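Local coordinates for twitching motility pilus retraction protein (Geobacter sulfurreducens PCA, PDB 5ZFQ) that probably hydrolyses ATP as a hexameric motor to power the retraction of type IV pili, at residues 172-177 and 193-198. Numbering follows the deposited sequence.
Sequences KINTER and PHKSCV
The flat carboxamide of Asn174 has the aliphatic start of Lys195 over one face, CG of Lys195 lying 3.6 Å from ND2 of Asn174, and the two side chains cross at about a right angle. CB of Cys197 sits on the other side of that plane, near OD1. The edges carry the polar contacts. ND2 of Asn174 donates to O of Pro193 at 2.8 Å, a partner lying nearly in the amide plane, while OD1 accepts twice: from N of Cys197 at 3.3 Å, in the carbonyl plane, and from N of Lys195 at 3.0 Å, tilted 25° toward the face that Lys195 occupies. With CG anti to the backbone N (chi1 -175°), the amide leaves the helix and reaches into the loop. The main chain of Asn174 adds to the grip, its O taking a 2.8 Å bond from N of Ser196 and a weak one from N of Cys197. Ser196 OG also makes a weak bond to Thr175 O. Deeper in, SG of Cys197 packs against CG2 of Ile173 at 4.2 Å, and both side chains touch Ile181 of strand 180-185. At the exposed side, CD of Lys195 runs alongside Thr175 OG1 at 3.6 Å; that hydroxyl is hydrogen-bonded to O of Asp171, one turn before Thr175, and NZ of Lys195 forms a salt bridge with OD1 of Asp171. Were Asn174 replaced by an alanine, N of Lys195 and O of Pro193 would probably lose these mates, and N of Cys197 would keep only its weak main-chain bond. Helix 162-176 begins within a probable Walker A P-loop; at its last turn Asn174 meets purely backbone polar groups with both carboxamide and main-chain O, so this one residue ties the helix end to the loop.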
loop_
_atom_site.group_PDB
_atom_site.type_symbol
_atom_site.label_atom_id
_atom_site.label_comp_id
_atom_site.label_asym_id
_atom_site.label_seq_id
_atom_site.Cartn_x
_atom_site.Cartn_y
_atom_site.Cartn_z
ATOM N N LYS A 172 -0.288 38.406 23.364
ATOM C CA LYS A 172 -1.100 38.814 24.496
ATOM C C LYS A 172 -0.938 37.824 25.653
ATOM O O LYS A 172 -0.859 38.230 26.822
ATOM C CB LYS A 172 -2.565 38.927 24.093
ATOM C CG LYS A 172 -3.472 39.305 25.260
ATOM C CD LYS A 172 -4.955 39.237 24.888
ATOM C CE LYS A 172 -5.846 39.692 26.045
ATOM N NZ LYS A 172 -5.654 41.138 26.437
ATOM N N ILE A 173 -0.883 36.534 25.320
ATOM C CA ILE A 173 -0.728 35.489 26.306
ATOM C C ILE A 173 0.621 35.601 26.989
ATOM O O ILE A 173 0.719 35.559 28.216
ATOM C CB ILE A 173 -0.863 34.109 25.661
ATOM C CG1 ILE A 173 -2.304 33.879 25.216
ATOM C CG2 ILE A 173 -0.407 32.999 26.614
ATOM C CD1 ILE A 173 -2.488 32.623 24.398
ATOM N N ASN A 174 1.656 35.728 26.166
ATOM C CA ASN A 174 3.028 35.906 26.601
ATOM C C ASN A 174 3.218 37.126 27.507
ATOM O O ASN A 174 4.121 37.150 28.369
ATOM C CB ASN A 174 3.909 36.026 25.353
ATOM C CG ASN A 174 5.396 36.106 25.661
ATOM O OD1 ASN A 174 5.858 35.707 26.724
ATOM N ND2 ASN A 174 6.151 36.639 24.711
ATOM N N THR A 175 2.380 38.142 27.290
ATOM C CA THR A 175 2.418 39.375 28.065
ATOM C C THR A 175 1.723 39.203 29.423
ATOM O O THR A 175 2.179 39.727 30.447
ATOM C CB THR A 175 1.746 40.563 27.300
ATOM O OG1 THR A 175 2.448 40.827 26.073
ATOM C CG2 THR A 175 1.750 41.834 28.145
ATOM N N GLU A 176 0.625 38.451 29.429
ATOM C CA GLU A 176 -0.241 38.398 30.601
ATOM C C GLU A 176 -0.036 37.177 31.498
ATOM O O GLU A 176 -0.218 37.280 32.704
ATOM C CB GLU A 176 -1.706 38.464 30.166
ATOM C CG GLU A 176 -2.112 39.774 29.524
ATOM C CD GLU A 176 -3.566 39.778 29.056
ATOM O OE1 GLU A 176 -4.311 38.796 29.320
ATOM O OE2 GLU A 176 -3.963 40.775 28.414
ATOM N N ARG A 177 0.339 36.029 30.935
ATOM C CA ARG A 177 0.414 34.801 31.738
ATOM C C ARG A 177 1.826 34.413 32.180
ATOM O O ARG A 177 2.804 34.975 31.720
ATOM C CB ARG A 177 -0.205 33.631 30.966
ATOM C CG ARG A 177 -1.644 33.864 30.588
ATOM C CD ARG A 177 -2.283 32.704 29.851
ATOM N NE ARG A 177 -3.415 33.187 29.067
ATOM C CZ ARG A 177 -4.366 32.418 28.547
ATOM N NH1 ARG A 177 -4.345 31.105 28.717
ATOM N NH2 ARG A 177 -5.353 32.968 27.856
ATOM N N PRO A 193 9.814 37.048 21.749
ATOM C CA PRO A 193 10.777 37.138 22.850
ATOM C C PRO A 193 10.113 36.624 24.118
ATOM O O PRO A 193 8.882 36.583 24.164
ATOM C CB PRO A 193 11.051 38.638 22.940
ATOM C CG PRO A 193 9.723 39.251 22.564
ATOM C CD PRO A 193 9.129 38.335 21.507
ATOM N N HIS A 194 10.864 36.230 25.132
ATOM C CA HIS A 194 10.183 35.914 26.383
ATOM C C HIS A 194 9.670 37.215 26.995
ATOM O O HIS A 194 10.389 38.220 27.051
ATOM C CB HIS A 194 11.095 35.196 27.382
ATOM C CG HIS A 194 11.738 33.965 26.833
ATOM N ND1 HIS A 194 11.008 32.887 26.382
ATOM C CD2 HIS A 194 13.042 33.646 26.650
ATOM C CE1 HIS A 194 11.839 31.958 25.941
ATOM N NE2 HIS A 194 13.079 32.390 26.091
ATOM N N LYS A 195 8.418 37.205 27.428
ATOM C CA LYS A 195 7.927 38.293 28.255
ATOM C C LYS A 195 7.661 37.708 29.638
ATOM O O LYS A 195 8.611 37.513 30.399
ATOM C CB LYS A 195 6.706 38.951 27.620
ATOM C CG LYS A 195 7.100 39.661 26.323
ATOM C CD LYS A 195 6.011 40.500 25.709
ATOM C CE LYS A 195 6.492 41.109 24.413
ATOM N NZ LYS A 195 5.444 41.926 23.711
ATOM N N SER A 196 6.411 37.389 29.967
ATOM C CA SER A 196 6.137 36.673 31.221
ATOM C C SER A 196 6.133 35.144 31.055
ATOM O O SER A 196 6.325 34.412 32.021
ATOM C CB SER A 196 4.807 37.124 31.811
ATOM O OG SER A 196 4.869 38.473 32.234
ATOM N N CYS A 197 5.894 34.671 29.836
ATOM C CA CYS A 197 5.911 33.245 29.542
ATOM C C CYS A 197 7.293 32.776 29.092
ATOM O O CYS A 197 8.124 33.587 28.681
ATOM C CB CYS A 197 4.883 32.901 28.457
ATOM S SG CYS A 197 3.147 33.170 28.902
ATOM N N VAL A 198 7.550 31.475 29.185
ATOM C CA VAL A 198 8.706 30.905 28.501
ATOM C C VAL A 198 8.232 30.444 27.121
ATOM O O VAL A 198 7.275 29.660 27.014
ATOM C CB VAL A 198 9.337 29.723 29.288
ATOM C CG1 VAL A 198 10.386 28.995 28.450
ATOM C CG2 VAL A 198 9.956 30.209 30.580
#